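23S rRNA-specific endonuclease VapC20 (Mycobacterium tuberculosis H37Rv, PDB 5WZF) is a magnesium-dependent PIN-domain endoribonuclease, the toxin of a type II toxin-antitoxin system, that cleaves 23S rRNA in the sarcin-ricin loop. Local coordinates at residues F16-F21 with N51-E56; A89-Q94 with S114-R119; D103-S108 with D130-A135. One frame throughout, in Å; residues are numbered along the deposited sequence.

Interaction 1: residues F16-F21 with N51-E56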
loop_
_atom_site.group_PDB
_atom_site.type_symbol
_atom_site.label_atom_id
_atom_site.label_comp_id
_atom_site.label_asym_id
_atom_site.label_seq_id
_atom_site.Cartn_x
_atom_site.Cartn_y
_atom_site.Cartn_z
ATOM N N PHE B 16 2.322 -17.072 5.586
ATOM C CA PHE B 16 2.239 -15.627 5.412
ATOM C C PHE B 16 0.845 -15.299 4.897
ATOM O O PHE B 16 0.367 -15.929 3.961
ATOM C CB PHE B 16 3.313 -15.116 4.449
ATOM C CG PHE B 16 3.265 -13.628 4.233
ATOM C CD1 PHE B 16 2.427 -13.078 3.276
ATOM C CD2 PHE B 16 4.042 -12.780 5.002
ATOM C CE1 PHE B 16 2.370 -11.706 3.090
ATOM C CE2 PHE B 16 3.992 -11.409 4.821
ATOM C CZ PHE B 16 3.149 -10.876 3.864
ATOM N N VAL B 17 0.184 -14.318 5.504
ATOM C CA VAL B 17 -1.206 -14.056 5.150
ATOM C C VAL B 17 -1.334 -12.830 4.264
ATOM O O VAL B 17 -0.890 -11.742 4.624
ATOM C CB VAL B 17 -2.091 -13.872 6.395
ATOM C CG1 VAL B 17 -3.545 -13.743 5.975
ATOM C CG2 VAL B 17 -1.925 -15.056 7.342
ATOM N N ASP B 18 -1.960 -13.025 3.107
ATOM C CA ASP B 18 -2.126 -11.974 2.110
ATOM C C ASP B 18 -3.463 -11.251 2.272
ATOM O O ASP B 18 -4.392 -11.775 2.888
ATOM C CB ASP B 18 -2.018 -12.574 0.706
ATOM C CG ASP B 18 -2.240 -11.556 -0.383
ATOM O OD1 ASP B 18 -1.544 -10.520 -0.371
ATOM O OD2 ASP B 18 -3.123 -11.784 -1.240
ATOM N N THR B 19 -3.538 -10.049 1.714
ATOM C CA THR B 19 -4.762 -9.258 1.657
ATOM C C THR B 19 -5.973 -10.032 1.149
ATOM O O THR B 19 -7.076 -9.891 1.680
ATOM C CB THR B 19 -4.551 -8.035 0.753
ATOM O OG1 THR B 19 -3.397 -7.320 1.206
ATOM C CG2 THR B 19 -5.772 -7.115 0.757
ATOM N N SER B 20 -5.772 -10.848 0.119
ATOM C CA SER B 20 -6.882 -11.596 -0.462
ATOM C C SER B 20 -7.528 -12.499 0.583
ATOM O O SER B 20 -8.744 -12.698 0.575
ATOM C CB SER B 20 -6.413 -12.415 -1.669
ATOM O OG SER B 20 -5.316 -13.244 -1.335
ATOM N N PHE B 21 -6.720 -13.023 1.500
ATOM C CA PHE B 21 -7.257 -13.881 2.551
ATOM C C PHE B 21 -7.912 -13.066 3.666
ATOM O O PHE B 21 -9.020 -13.389 4.095
ATOM C CB PHE B 21 -6.173 -14.785 3.143
ATOM C CG PHE B 21 -6.697 -15.742 4.181
ATOM C CD1 PHE B 21 -7.181 -16.987 3.811
ATOM C CD2 PHE B 21 -6.735 -15.383 5.520
ATOM C CE1 PHE B 21 -7.679 -17.860 4.758
ATOM C CE2 PHE B 21 -7.236 -16.251 6.470
ATOM C CZ PHE B 21 -7.707 -17.491 6.089
ATOM N N ASN B 51 2.901 -4.991 7.327
ATOM C CA ASN B 51 2.262 -3.686 7.450
ATOM C C ASN B 51 1.609 -3.275 6.134
ATOM O O ASN B 51 0.514 -2.717 6.129
ATOM C CB ASN B 51 3.272 -2.630 7.913
ATOM C CG ASN B 51 4.470 -2.514 6.987
ATOM O OD1 ASN B 51 4.981 -3.513 6.481
ATOM N ND2 ASN B 51 4.925 -1.285 6.760
ATOM N N HIS B 52 2.265 -3.575 5.013
ATOM C CA HIS B 52 1.704 -3.223 3.713
ATOM C C HIS B 52 0.414 -3.993 3.446
ATOM O O HIS B 52 -0.551 -3.437 2.916
ATOM C CB HIS B 52 2.717 -3.479 2.591
ATOM C CG HIS B 52 3.847 -2.498 2.562
ATOM N ND1 HIS B 52 3.692 -1.196 2.137
ATOM C CD2 HIS B 52 5.153 -2.630 2.896
ATOM C CE1 HIS B 52 4.851 -0.567 2.215
ATOM N NE2 HIS B 52 5.754 -1.415 2.674
ATOM N N VAL B 53 0.391 -5.266 3.831
ATOM C CA VAL B 53 -0.792 -6.098 3.639
ATOM C C VAL B 53 -1.955 -5.602 4.499
ATOM O O VAL B 53 -3.082 -5.478 4.015
ATOM C CB VAL B 53 -0.507 -7.578 3.963
ATOM C CG1 VAL B 53 -1.810 -8.342 4.195
ATOM C CG2 VAL B 53 0.297 -8.218 2.838
ATOM N N LEU B 54 -1.680 -5.314 5.769
ATOM C CA LEU B 54 -2.733 -4.842 6.663
ATOM C C LEU B 54 -3.304 -3.530 6.146
ATOM O O LEU B 54 -4.513 -3.313 6.181
ATOM C CB LEU B 54 -2.214 -4.672 8.092
ATOM C CG LEU B 54 -2.019 -5.962 8.892
ATOM C CD1 LEU B 54 -1.694 -5.658 10.355
ATOM C CD2 LEU B 54 -3.257 -6.849 8.782
ATOM N N GLY B 55 -2.427 -2.662 5.657
ATOM C CA GLY B 55 -2.863 -1.407 5.076
ATOM C C GLY B 55 -3.766 -1.622 3.878
ATOM O O GLY B 55 -4.806 -0.980 3.753
ATOM N N GLU B 56 -3.369 -2.536 2.998
ATOM C CA GLU B 56 -4.124 -2.807 1.785
ATOM C C GLU B 56 -5.460 -3.440 2.152
ATOM O O GLU B 56 -6.475 -3.203 1.499
ATOM C CB GLU B 56 -3.327 -3.721 0.848
ATOM C CG GLU B 56 -3.965 -3.956 -0.511
ATOM C CD GLU B 56 -3.204 -4.981 -1.340
ATOM O OE1 GLU B 56 -2.573 -5.877 -0.748
ATOM O OE2 GLU B 56 -3.236 -4.884 -2.580
HETATM O O HOH W 1 -2.124 -8.247 -2.046
#
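Thr19 and Glu56 make the one direct hydrogen bond of this contact, with Thr19 OG1 donating to Glu56 OE1 over 2.6 Å. The two side chains cross at about a right angle. The hydroxyl reaches OE1 on its anti side, 35° out of the carboxylate plane. Thr19 OG1 stands beside its own backbone N (chi1 -54°), which turns it to helix 51-63, while the extended chain of Glu56 carries its carboxylate out to the hydroxyl.

Beside this bond Val53 uses both its methyls. Its CG1 lies against backbone atoms of the turn from strand 14-17 into helix 19-25, 3.5 Å from Val17 O, and its CG2 makes the apolar contact, 4.0 Å from Phe16 CZ, the valine and the ring sliding past each other in opposite directions. Thr19 N, buried here, has no hydrogen-bonding partner in the model; Val53 CG1 is 3.5 Å from this N.

A second polar group fixes Asp18 at the N-cap of helix 19-25. Its OD2 accepts from Ser20 N in a capping bond of 3.1 Å, the donor lying well above the carboxylate plane, and from Ser20 OG on the anti side, so two donors grip one oxygen. A water lies 2.9 Å from the other oxygen, Asp18 OD1, and 2.7 Å from Glu56 OE1, within bonding reach of both.

Asp18 is a predicted magnesium ligand, and its side chain lies about 4 Å from that of Asp111, the other predicted one. The capping bonds thus restrain a probable metal ligand at the C-terminal end of a central strand, and the threonine bond probably helps to orient Glu56 nearby, an acidic grouping consistent with the metal-dependent chemistry of PIN nucleases.

Interaction 2: residues A89-Q94 with S114-R119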
loop_
_atom_site.group_PDB
_atom_site.type_symbol
_atom_site.label_atom_id
_atom_site.label_comp_id
_atom_site.label_asym_id
_atom_site.label_seq_id
_atom_site.Cartn_x
_atom_site.Cartn_y
_atom_site.Cartn_z
ATOM N N ALA B 89 13.421 -0.769 5.078
ATOM C CA ALA B 89 13.858 -0.046 3.891
ATOM C C ALA B 89 14.661 -0.956 2.968
ATOM O O ALA B 89 14.493 -0.916 1.752
ATOM C CB ALA B 89 14.682 1.173 4.277
ATOM N N ASP B 90 15.526 -1.776 3.561
ATOM C CA ASP B 90 16.335 -2.731 2.805
ATOM C C ASP B 90 15.477 -3.727 2.040
ATOM O O ASP B 90 15.736 -4.015 0.873
ATOM C CB ASP B 90 17.284 -3.495 3.733
ATOM C CG ASP B 90 18.505 -2.684 4.116
ATOM O OD1 ASP B 90 18.831 -1.721 3.389
ATOM O OD2 ASP B 90 19.141 -3.015 5.138
ATOM N N LEU B 91 14.463 -4.266 2.708
ATOM C CA LEU B 91 13.595 -5.257 2.087
ATOM C C LEU B 91 12.775 -4.618 0.971
ATOM O O LEU B 91 12.588 -5.217 -0.091
ATOM C CB LEU B 91 12.685 -5.905 3.134
ATOM C CG LEU B 91 12.161 -7.309 2.824
ATOM C CD1 LEU B 91 13.308 -8.251 2.490
ATOM C CD2 LEU B 91 11.363 -7.854 3.995
ATOM N N GLU B 92 12.306 -3.392 1.200
ATOM C CA GLU B 92 11.580 -2.656 0.169
ATOM C C GLU B 92 12.442 -2.431 -1.073
ATOM O O GLU B 92 11.953 -2.524 -2.196
ATOM C CB GLU B 92 11.081 -1.310 0.706
ATOM C CG GLU B 92 9.827 -1.422 1.548
ATOM C CD GLU B 92 9.132 -0.086 1.753
ATOM O OE1 GLU B 92 9.672 0.944 1.305
ATOM O OE2 GLU B 92 8.041 -0.077 2.352
ATOM N N GLU B 93 13.723 -2.139 -0.875
ATOM C CA GLU B 93 14.605 -1.900 -2.011
ATOM C C GLU B 93 14.774 -3.182 -2.826
ATOM O O GLU B 93 14.840 -3.141 -4.057
ATOM C CB GLU B 93 15.962 -1.373 -1.545
ATOM C CG GLU B 93 16.960 -1.130 -2.669
ATOM C CD GLU B 93 16.502 -0.064 -3.651
ATOM O OE1 GLU B 93 15.676 0.792 -3.266
ATOM O OE2 GLU B 93 16.968 -0.089 -4.811
ATOM N N GLN B 94 14.827 -4.321 -2.142
ATOM C CA GLN B 94 14.903 -5.601 -2.836
ATOM C C GLN B 94 13.611 -5.843 -3.605
ATOM O O GLN B 94 13.632 -6.368 -4.717
ATOM C CB GLN B 94 15.160 -6.748 -1.861
ATOM C CG GLN B 94 15.353 -8.089 -2.557
ATOM C CD GLN B 94 15.422 -9.249 -1.589
ATOM O OE1 GLN B 94 14.394 -9.758 -1.144
ATOM N NE2 GLN B 94 16.635 -9.674 -1.255
ATOM N N SER B 114 5.606 -8.728 -0.075
ATOM C CA SER B 114 5.180 -9.959 0.578
ATOM C C SER B 114 6.131 -11.091 0.220
ATOM O O SER B 114 6.556 -11.851 1.088
ATOM C CB SER B 114 3.749 -10.315 0.186
ATOM O OG SER B 114 2.840 -9.385 0.749
ATOM N N PHE B 115 6.472 -11.185 -1.063
ATOM C CA PHE B 115 7.405 -12.203 -1.535
ATOM C C PHE B 115 8.745 -12.057 -0.827
ATOM O O PHE B 115 9.365 -13.045 -0.439
ATOM C CB PHE B 115 7.606 -12.110 -3.051
ATOM C CG PHE B 115 6.337 -12.228 -3.847
ATOM C CD1 PHE B 115 5.221 -12.867 -3.322
ATOM C CD2 PHE B 115 6.262 -11.700 -5.129
ATOM C CE1 PHE B 115 4.055 -12.975 -4.060
ATOM C CE2 PHE B 115 5.101 -11.804 -5.872
ATOM C CZ PHE B 115 3.991 -12.439 -5.337
ATOM N N ALA B 116 9.183 -10.811 -0.669
ATOM C CA ALA B 116 10.463 -10.518 -0.036
ATOM C C ALA B 116 10.463 -10.902 1.438
ATOM O O ALA B 116 11.472 -11.378 1.961
ATOM C CB ALA B 116 10.806 -9.042 -0.199
ATOM N N VAL B 117 9.335 -10.690 2.111
ATOM C CA VAL B 117 9.211 -11.076 3.511
ATOM C C VAL B 117 9.296 -12.594 3.642
ATOM O O VAL B 117 9.985 -13.113 4.520
ATOM C CB VAL B 117 7.887 -10.572 4.136
ATOM C CG1 VAL B 117 7.669 -11.196 5.511
ATOM C CG2 VAL B 117 7.884 -9.047 4.237
ATOM N N MET B 118 8.603 -13.306 2.754
ATOM C CA MET B 118 8.577 -14.763 2.813
ATOM C C MET B 118 9.962 -15.349 2.538
ATOM O O MET B 118 10.364 -16.321 3.175
ATOM C CB MET B 118 7.547 -15.327 1.826
ATOM C CG MET B 118 6.098 -14.985 2.179
ATOM S SD MET B 118 4.887 -15.626 0.995
ATOM C CE MET B 118 5.007 -17.391 1.291
ATOM N N ARG B 119 10.691 -14.749 1.600
ATOM C CA ARG B 119 12.058 -15.174 1.325
ATOM C C ARG B 119 12.944 -14.939 2.545
ATOM O O ARG B 119 13.757 -15.788 2.906
ATOM C CB ARG B 119 12.633 -14.442 0.109
ATOM C CG ARG B 119 12.025 -14.845 -1.226
ATOM C CD ARG B 119 12.894 -14.380 -2.398
ATOM N NE ARG B 119 13.050 -12.928 -2.449
ATOM C CZ ARG B 119 12.188 -12.099 -3.031
ATOM N NH1 ARG B 119 11.096 -12.577 -3.617
ATOM N NH2 ARG B 119 12.415 -10.791 -3.029
HETATM O O HOH W 2 14.033 -11.171 1.065
#
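The guanidinium of Arg119 turns its edge to Gln94, whose OE1 lies near the guanidinium plane and accepts from Arg119 NH2 at 2.9 Å with an N-H...O angle of 158°. One face of the same group lies over its own helix, with Phe115 O and Ala116 CA each 3.6 Å from the plane and toward the rim. The amide and guanidinium planes are inclined to each other, and NH2 stands above the carbonyl plane of Gln94. A bend at chi3 (-61°) brings NE of Arg119 round toward the backbone it covers, whereas Gln94 reaches across with an extended chain. Gln94 OE1 also accepts from a water that donates to Ala116 O, giving this oxygen two donors and tying the glutamine to the facing backbone as well. Both polar side chains are solvent-exposed and touch crystal neighbours, so the lattice may influence their positions.

Away from this polar pair the contact is apolar. Leu91 CG meets Ala116 CB at 3.7 Å, and its CD2 touches Val117 CG2 at the same separation; the leucine and valine side chains cross at about a right angle. The small alanine lies where the backbones come nearest, its CA 6.5 Å from that of Leu91. Phe16 of strand 14-17 packs on Val117 from the sheet.

The segment axes pass 9.2 Å apart at 117°. Helix 89-101 is thus laid across helix 109-121, which itself packs on the central strand, in the layered helix-on-parallel-sheet architecture of the PIN domain.

Interaction 3: residues D103-S108 with D130-A135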
loop_
_atom_site.group_PDB
_atom_site.type_symbol
_atom_site.label_atom_id
_atom_site.label_comp_id
_atom_site.label_asym_id
_atom_site.label_seq_id
_atom_site.Cartn_x
_atom_site.Cartn_y
_atom_site.Cartn_z
ATOM N N ASP B 103 9.171 -8.531 -15.413
ATOM C CA ASP B 103 8.187 -7.985 -16.341
ATOM C C ASP B 103 7.334 -9.059 -17.022
ATOM O O ASP B 103 6.550 -8.754 -17.920
ATOM C CB ASP B 103 8.890 -7.144 -17.406
ATOM C CG ASP B 103 9.808 -7.970 -18.288
ATOM O OD1 ASP B 103 10.272 -9.038 -17.838
ATOM O OD2 ASP B 103 10.067 -7.547 -19.433
ATOM N N GLU B 104 7.480 -10.310 -16.595
ATOM C CA GLU B 104 6.774 -11.416 -17.240
ATOM C C GLU B 104 5.304 -11.494 -16.825
ATOM O O GLU B 104 4.505 -12.167 -17.474
ATOM C CB GLU B 104 7.464 -12.752 -16.933
ATOM C CG GLU B 104 7.267 -13.268 -15.507
ATOM C CD GLU B 104 8.224 -12.647 -14.511
ATOM O OE1 GLU B 104 9.042 -11.796 -14.920
ATOM O OE2 GLU B 104 8.162 -13.007 -13.312
ATOM N N ARG B 105 4.955 -10.803 -15.745
ATOM C CA ARG B 105 3.604 -10.855 -15.195
ATOM C C ARG B 105 3.330 -9.604 -14.367
ATOM O O ARG B 105 4.245 -9.047 -13.765
ATOM C CB ARG B 105 3.425 -12.115 -14.342
ATOM C CG ARG B 105 2.048 -12.292 -13.718
ATOM C CD ARG B 105 2.045 -13.477 -12.761
ATOM N NE ARG B 105 0.857 -13.512 -11.913
ATOM C CZ ARG B 105 -0.165 -14.345 -12.088
ATOM N NH1 ARG B 105 -0.152 -15.226 -13.080
ATOM N NH2 ARG B 105 -1.201 -14.300 -11.262
ATOM N N GLU B 106 2.079 -9.155 -14.343
ATOM C CA GLU B 106 1.715 -7.986 -13.548
ATOM C C GLU B 106 1.753 -8.299 -12.057
ATOM O O GLU B 106 0.949 -9.089 -11.563
ATOM C CB GLU B 106 0.323 -7.474 -13.932
ATOM C CG GLU B 106 -0.113 -6.258 -13.123
ATOM C CD GLU B 106 -1.527 -5.797 -13.442
ATOM O OE1 GLU B 106 -2.066 -6.188 -14.499
ATOM O OE2 GLU B 106 -2.098 -5.038 -12.631
ATOM N N TYR B 107 2.691 -7.681 -11.345
ATOM C CA TYR B 107 2.774 -7.819 -9.891
ATOM C C TYR B 107 2.600 -6.466 -9.211
ATOM O O TYR B 107 3.119 -5.458 -9.692
ATOM C CB TYR B 107 4.109 -8.435 -9.469
ATOM C CG TYR B 107 4.263 -9.901 -9.802
ATOM C CD1 TYR B 107 3.576 -10.869 -9.080
ATOM C CD2 TYR B 107 5.110 -10.319 -10.819
ATOM C CE1 TYR B 107 3.717 -12.214 -9.374
ATOM C CE2 TYR B 107 5.259 -11.660 -11.121
ATOM C CZ TYR B 107 4.562 -12.604 -10.396
ATOM O OH TYR B 107 4.709 -13.942 -10.693
ATOM N N SER B 108 1.876 -6.453 -8.096
ATOM C CA SER B 108 1.702 -5.237 -7.309
ATOM C C SER B 108 2.895 -5.025 -6.394
ATOM O O SER B 108 3.640 -5.960 -6.110
ATOM C CB SER B 108 0.423 -5.304 -6.473
ATOM O OG SER B 108 0.602 -6.150 -5.349
ATOM N N ASP B 130 -6.261 -16.231 -5.702
ATOM C CA ASP B 130 -6.040 -15.537 -6.982
ATOM C C ASP B 130 -4.666 -15.757 -7.646
ATOM O O ASP B 130 -4.396 -15.193 -8.708
ATOM C CB ASP B 130 -6.289 -14.034 -6.809
ATOM C CG ASP B 130 -7.661 -13.738 -6.233
ATOM O OD1 ASP B 130 -8.616 -14.479 -6.553
ATOM O OD2 ASP B 130 -7.787 -12.768 -5.456
ATOM N N GLY B 131 -3.804 -16.560 -7.031
ATOM C CA GLY B 131 -2.692 -17.157 -7.755
ATOM C C GLY B 131 -1.414 -16.377 -8.019
ATOM O O GLY B 131 -0.536 -16.877 -8.727
ATOM N N ASP B 132 -1.282 -15.174 -7.469
ATOM C CA ASP B 132 -0.061 -14.395 -7.682
ATOM C C ASP B 132 1.111 -14.991 -6.908
ATOM O O ASP B 132 2.238 -15.013 -7.395
ATOM C CB ASP B 132 -0.266 -12.934 -7.283
ATOM C CG ASP B 132 -1.256 -12.223 -8.180
ATOM O OD1 ASP B 132 -1.239 -12.470 -9.404
ATOM O OD2 ASP B 132 -2.058 -11.424 -7.658
ATOM N N PHE B 133 0.842 -15.478 -5.700
ATOM C CA PHE B 133 1.868 -16.156 -4.916
ATOM C C PHE B 133 2.289 -17.475 -5.574
ATOM O O PHE B 133 3.473 -17.828 -5.584
ATOM C CB PHE B 133 1.368 -16.396 -3.491
ATOM C CG PHE B 133 1.396 -15.162 -2.627
ATOM C CD1 PHE B 133 0.433 -14.175 -2.768
ATOM C CD2 PHE B 133 2.386 -14.992 -1.674
ATOM C CE1 PHE B 133 0.459 -13.031 -1.973
ATOM C CE2 PHE B 133 2.421 -13.858 -0.876
ATOM C CZ PHE B 133 1.455 -12.876 -1.026
ATOM N N SER B 134 1.321 -18.201 -6.129
ATOM C CA SER B 134 1.620 -19.432 -6.861
ATOM C C SER B 134 2.516 -19.150 -8.062
ATOM O O SER B 134 3.454 -19.897 -8.333
ATOM C CB SER B 134 0.331 -20.112 -7.324
ATOM O OG SER B 134 -0.523 -20.382 -6.229
ATOM N N ALA B 135 2.223 -18.069 -8.780
ATOM C CA ALA B 135 3.019 -17.703 -9.947
ATOM C C ALA B 135 4.439 -17.323 -9.540
ATOM O O ALA B 135 5.391 -17.553 -10.287
ATOM C CB ALA B 135 2.361 -16.563 -10.710
HETATM O O HOH W 3 -3.921 -16.268 -11.680
HETATM O O HOH W 4 -1.698 -10.436 -11.485
#
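Arg105 and Asp132 form the tight part of this contact, a salt bridge in which Arg105 NH2 donates to Asp132 OD1 at 2.6 Å and an almost linear 175°. Arg105 CG is anti to the backbone N (chi1 -180°) and the chain runs extended to NE, which carries the guanidinium across to the aspartate. The oxygen lies in the guanidinium plane but is met on its anti side, the two flat groups being turned 73° against each other. Ala135 CB lies over one guanidinium face, 3.4 Å above it and toward the rim, and is also 3.5 Å from Tyr107 OH. The tyrosine is buried: the edge of its ring meets Asp132 O, with CE1 3.7 Å away, and Trp98 of helix 89-101 meets it edge-to-face.

Here the loop between helices 89-101 and 109-121 reaches the short helix 132-135, on the side of the PIN fold that carries the predicted magnesium ligands. Asp132 OD2 lies close to OD2 of one of them, Asp111, so the arginine probably tempers the negative potential there while fixing the aspartate's orientation.

Toward solvent the fit loosens and waters take over. One donates to both Asp132 OD1 and Glu106 O, 2.9 Å from OD1, joining the carboxylate to the loop backbone. Another donates to Asp130 O and is held weakly by Arg105 NH2 at 3.4 Å. The carboxylate of Asp130 takes no part across this contact; its OD1 forms a salt bridge with Arg32.

Overall arrangement
From the N terminus, interaction 1 comes first: it closes the loop from strand 14-17 through helix 33-41 and strand 46-50 to helix 51-63, and is complete before the others begin. Interaction 2 then opens in helix 89-101, and interaction 3 starts before it closes, so their segments alternate and the two loops cross. Interaction 2 binds helix 89-101 to helix 109-121; interaction 3 ties the connection between them to helix 132-135. Phe133 links all three, touching Asp18 and Phe16 from interaction 1 and Ser114, Phe115 and Met118 from interaction 2. A probable hydrogen bond from His52 to Glu92 adds a direct tie between interactions 1 and 2.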